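Tannase from Lactobacillus plantarum is a tannin acyl hydrolase of the alpha/beta-hydrolase class that probably cleaves galloyl ester bonds in tannins and simple gallate esters. One contact in two of its structures: PDB 4JUI (chain A, 1.70 Å), residues Ile159-Ala164 and Ala200-Cys205, and PDB 3WA7 (chain B, 1.70 Å), residues Ile158-Ser163 and Ala199-Cys204. Structure 2 is superposed on structure 1 by the backbone atoms of these residues (RMSD 0.08 Å); each is numbered along its deposited sequence.

Structure 1 (4JUI); sequences ITNGTA and AVSAYC. Engineered in segment 159-164: A164 (natural residue Ser). With EGR (ethyl 3,4,5-trihydroxybenzoate), chain C.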
# COMPACT_ATOMS: atom_id res chain seq x y z
N ILE A 159 -3.47 -13.10 -3.98
CA ILE A 159 -2.67 -11.93 -4.32
C ILE A 159 -3.39 -10.71 -3.76
O ILE A 159 -4.49 -10.41 -4.18
CB ILE A 159 -2.52 -11.80 -5.85
CG1 ILE A 159 -1.84 -13.05 -6.41
CG2 ILE A 159 -1.70 -10.56 -6.21
CD1 ILE A 159 -2.25 -13.38 -7.81
N THR A 160 -2.77 -10.04 -2.80
CA THR A 160 -3.33 -8.81 -2.26
C THR A 160 -2.99 -7.64 -3.17
O THR A 160 -2.00 -7.67 -3.90
CB THR A 160 -2.80 -8.51 -0.84
OG1 THR A 160 -1.38 -8.60 -0.84
CG2 THR A 160 -3.38 -9.51 0.17
N ASN A 161 -3.83 -6.60 -3.14
CA ASN A 161 -3.59 -5.39 -3.91
C ASN A 161 -4.09 -4.19 -3.11
O ASN A 161 -5.07 -4.29 -2.38
CB ASN A 161 -4.30 -5.45 -5.27
CG ASN A 161 -3.95 -4.26 -6.15
OD1 ASN A 161 -2.79 -3.86 -6.24
ND2 ASN A 161 -4.96 -3.67 -6.78
N GLY A 162 -3.39 -3.06 -3.23
CA GLY A 162 -3.82 -1.85 -2.55
C GLY A 162 -2.97 -0.66 -2.96
O GLY A 162 -1.88 -0.83 -3.51
N THR A 163 -3.48 0.54 -2.68
CA THR A 163 -2.80 1.79 -3.02
C THR A 163 -2.49 2.60 -1.77
O THR A 163 -3.35 2.75 -0.90
CB THR A 163 -3.70 2.64 -3.95
OG1 THR A 163 -3.90 1.94 -5.19
CG2 THR A 163 -3.06 3.99 -4.26
N ALA A 164 -1.26 3.13 -1.69
CA ALA A 164 -0.86 4.04 -0.62
C ALA A 164 -0.88 3.36 0.76
O ALA A 164 -0.17 2.37 0.95
CB ALA A 164 -1.71 5.29 -0.66
N ALA A 200 1.26 -13.76 -3.49
CA ALA A 200 1.95 -12.64 -4.14
C ALA A 200 1.40 -11.31 -3.68
O ALA A 200 0.26 -11.22 -3.19
CB ALA A 200 1.86 -12.78 -5.66
N VAL A 201 2.21 -10.26 -3.82
CA VAL A 201 1.82 -8.93 -3.41
C VAL A 201 1.84 -7.98 -4.59
O VAL A 201 2.82 -7.91 -5.31
CB VAL A 201 2.83 -8.35 -2.39
CG1 VAL A 201 2.56 -6.86 -2.14
CG2 VAL A 201 2.78 -9.14 -1.09
N SER A 202 0.75 -7.23 -4.77
CA SER A 202 0.75 -6.03 -5.61
C SER A 202 0.59 -4.81 -4.70
O SER A 202 -0.33 -4.75 -3.88
CB SER A 202 -0.39 -6.09 -6.60
OG SER A 202 -0.50 -4.88 -7.35
N ALA A 203 1.50 -3.84 -4.82
CA ALA A 203 1.43 -2.65 -3.98
C ALA A 203 1.75 -1.41 -4.79
O ALA A 203 2.81 -1.32 -5.41
CB ALA A 203 2.39 -2.77 -2.79
N TYR A 204 0.81 -0.48 -4.81
CA TYR A 204 1.00 0.83 -5.41
C TYR A 204 1.35 1.84 -4.32
O TYR A 204 0.69 1.87 -3.27
CB TYR A 204 -0.28 1.27 -6.11
CG TYR A 204 -0.56 0.40 -7.32
CD1 TYR A 204 -1.40 -0.71 -7.22
CD2 TYR A 204 0.03 0.67 -8.55
CE1 TYR A 204 -1.64 -1.52 -8.33
CE2 TYR A 204 -0.21 -0.13 -9.65
CZ TYR A 204 -1.04 -1.22 -9.53
OH TYR A 204 -1.26 -2.00 -10.64
N CYS A 205 2.39 2.63 -4.59
CA CYS A 205 2.91 3.65 -3.66
C CYS A 205 2.75 3.35 -2.16
O CYS A 205 2.15 4.14 -1.43
CB CYS A 205 2.33 5.03 -3.99
SG CYS A 205 0.54 5.21 -3.93
C01 EGR C . -4.57 9.77 1.21
C02 EGR C . -3.83 9.13 0.07
O03 EGR C . -3.14 7.93 0.27
C04 EGR C . -2.83 7.40 1.52
O05 EGR C . -3.14 6.26 1.86
C06 EGR C . -1.84 8.11 2.36
C07 EGR C . -1.68 7.73 3.68
C08 EGR C . -0.77 8.41 4.47
O09 EGR C . -0.60 8.03 5.78
C10 EGR C . -0.03 9.45 3.93
O11 EGR C . 0.88 10.12 4.72
C12 EGR C . -0.20 9.83 2.60
O13 EGR C . 0.51 10.86 2.05
C14 EGR C . -1.11 9.15 1.82
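N161 and S202 meet side by side on parallel strands inside the mixed sheet of this alpha/beta-hydrolase, between strands 70-73 and 411-415. S202 OG donates to N161 OD1 at 2.7 Å, from above the carbonyl plane of the amide. A chi1 of -174° sets N161 CG opposite the backbone N and turns the amide toward S202. The same OD1 sits 3.3 Å from Y204 CE1. N161 ND2 binds D455, and Y204 OH binds D457. Backbone bonds S202 N to T160 O and Y204 N to G162 O join the strands. I159 CG1 packs on A200 CB at 3.8 Å. This half is buried and tight. Toward the pocket the side chains touch less closely. T163 is partly exposed, and its CG2 lies 3.8 Å from C205 SG. A164, engineered from serine, stands with positive phi just before helix 165-175, as at a nucleophile elbow. Its N binds Y204 O, and its CB is 4.0 Å from C205 SG. CB faces the ester group of the bound ethyl gallate, 3.1 Å from EGR O05. H452 and A165 N also bond the ligand.

Structure 2 (3WA7); sequences ITNGTS and AVSAYC. With SO4 (sulfate ion), chain D.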
# COMPACT_ATOMS: atom_id res chain seq x y z
N ILE B 158 -3.58 -13.08 -3.94
CA ILE B 158 -2.74 -11.95 -4.32
C ILE B 158 -3.39 -10.69 -3.81
O ILE B 158 -4.49 -10.33 -4.24
CB ILE B 158 -2.59 -11.86 -5.85
CG1 ILE B 158 -2.02 -13.18 -6.38
CG2 ILE B 158 -1.66 -10.70 -6.23
CD1 ILE B 158 -1.96 -13.26 -7.89
N THR B 159 -2.73 -10.02 -2.87
CA THR B 159 -3.28 -8.79 -2.33
C THR B 159 -2.94 -7.60 -3.21
O THR B 159 -1.97 -7.62 -3.97
CB THR B 159 -2.75 -8.51 -0.90
OG1 THR B 159 -1.33 -8.65 -0.88
CG2 THR B 159 -3.39 -9.47 0.10
N ASN B 160 -3.76 -6.56 -3.12
CA ASN B 160 -3.52 -5.34 -3.88
C ASN B 160 -4.05 -4.17 -3.09
O ASN B 160 -5.05 -4.28 -2.37
CB ASN B 160 -4.22 -5.40 -5.24
CG ASN B 160 -3.86 -4.22 -6.12
OD1 ASN B 160 -2.69 -3.85 -6.24
ND2 ASN B 160 -4.86 -3.62 -6.75
N GLY B 161 -3.38 -3.03 -3.21
CA GLY B 161 -3.82 -1.85 -2.50
C GLY B 161 -2.98 -0.67 -2.93
O GLY B 161 -1.91 -0.85 -3.52
N THR B 162 -3.47 0.53 -2.64
CA THR B 162 -2.78 1.76 -3.00
C THR B 162 -2.48 2.61 -1.76
O THR B 162 -3.31 2.69 -0.85
CB THR B 162 -3.65 2.59 -3.98
OG1 THR B 162 -3.84 1.86 -5.19
CG2 THR B 162 -2.99 3.93 -4.28
N SER B 163 -1.30 3.23 -1.73
CA SER B 163 -0.89 4.10 -0.62
C SER B 163 -0.85 3.33 0.70
O SER B 163 -0.13 2.34 0.81
CB SER B 163 -1.86 5.29 -0.52
OG SER B 163 -1.35 6.31 0.33
N ALA B 199 1.23 -13.83 -3.57
CA ALA B 199 1.91 -12.69 -4.17
C ALA B 199 1.39 -11.36 -3.67
O ALA B 199 0.26 -11.27 -3.17
CB ALA B 199 1.78 -12.76 -5.69
N VAL B 200 2.22 -10.34 -3.82
CA VAL B 200 1.88 -8.99 -3.37
C VAL B 200 1.92 -7.97 -4.50
O VAL B 200 2.89 -7.90 -5.25
CB VAL B 200 2.88 -8.50 -2.29
CG1 VAL B 200 2.66 -7.01 -2.00
CG2 VAL B 200 2.72 -9.31 -1.02
N SER B 201 0.85 -7.18 -4.60
CA SER B 201 0.79 -6.09 -5.56
C SER B 201 0.59 -4.86 -4.68
O SER B 201 -0.31 -4.82 -3.84
CB SER B 201 -0.39 -6.22 -6.52
OG SER B 201 -0.50 -5.04 -7.30
N ALA B 202 1.44 -3.86 -4.85
CA ALA B 202 1.33 -2.65 -4.04
C ALA B 202 1.68 -1.39 -4.80
O ALA B 202 2.75 -1.29 -5.41
CB ALA B 202 2.22 -2.78 -2.81
N TYR B 203 0.76 -0.43 -4.77
CA TYR B 203 0.98 0.86 -5.41
C TYR B 203 1.33 1.87 -4.33
O TYR B 203 0.68 1.92 -3.28
CB TYR B 203 -0.27 1.30 -6.17
CG TYR B 203 -0.58 0.43 -7.36
CD1 TYR B 203 -1.32 -0.75 -7.21
CD2 TYR B 203 -0.09 0.74 -8.62
CE1 TYR B 203 -1.57 -1.58 -8.29
CE2 TYR B 203 -0.34 -0.08 -9.71
CZ TYR B 203 -1.08 -1.25 -9.54
OH TYR B 203 -1.33 -2.06 -10.62
N CYS B 204 2.39 2.64 -4.58
CA CYS B 204 2.90 3.65 -3.66
C CYS B 204 2.69 3.30 -2.19
O CYS B 204 2.08 4.06 -1.44
CB CYS B 204 2.28 5.03 -3.97
SG CYS B 204 0.46 5.15 -3.93
S SO4 D . -4.17 8.51 0.75
O1 SO4 D . -5.49 8.14 0.20
O2 SO4 D . -3.31 9.03 -0.32
O3 SO4 D . -4.35 9.55 1.77
O4 SO4 D . -3.54 7.32 1.35
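N160 and S201 meet side by side on the paired strands. S201 OG gives a 2.7 Å bond to N160 OD1, reaching it from above the amide's carbonyl plane. The amide of N160 is turned toward S201, its CG placed across from the backbone N by a chi1 of -173°. OD1 also lies 3.3 Å from Y203 CE1. N160 ND2 is bound to D454, and Y203 OH to D456. The backbones pair through S201 N to T159 O and Y203 N to G161 O. I158 CG1 rests 3.9 Å from A199 CB. Packing is close and buried here. The side chains touch less closely toward the pocket, where T162 is partly exposed with CG2 3.7 Å from C204 SG. S163 has positive phi and precedes helix 164-174, consistent with the nucleophile of a GxSxG elbow. S163 N binds Y203 O, and S163 CB is 4.1 Å from C204 SG. S163 OG bonds H451 NE2, consistent with a Ser-His-Asp triad with D419. It also donates to SO4 O4 at 2.6 Å.

Structure 1 against structure 2
The hydroxyl OG of S163(B) has no counterpart in A164(A), the engineered residue. The bond of S163(B) OG to H451(B) NE2 therefore has no equivalent at A164(A); the sulfate that OG also meets is in structure 2 alone. A164(A) CB lies 3.1 Å from EGR O05. After superposition EGR C04, the ester carbonyl carbon, stands 2.2 Å apart from the place of OG. That is shorter than a non-bonded contact and consistent with the ester carbon lying where a serine hydroxyl would attack; without it cleavage is probably hindered. Bonds kept include A164(A) N to Y204(A) O and S163(B) N to Y203(B) O, both 2.8 Å. The S202(A) OG to N161(A) OD1 bond recurs between S201(B) OG and N160(B) OD1. In the packing, the CB atoms of A164(A) and S163(B) coincide, and phi is positive at both. The touch on C205(A) SG and C204(B) SG is kept. N161(A), T163(A) and Y204(A) hold their places. Where EGR lies in structure 1, structure 2 has sulfate and glycerol, wholly or in part.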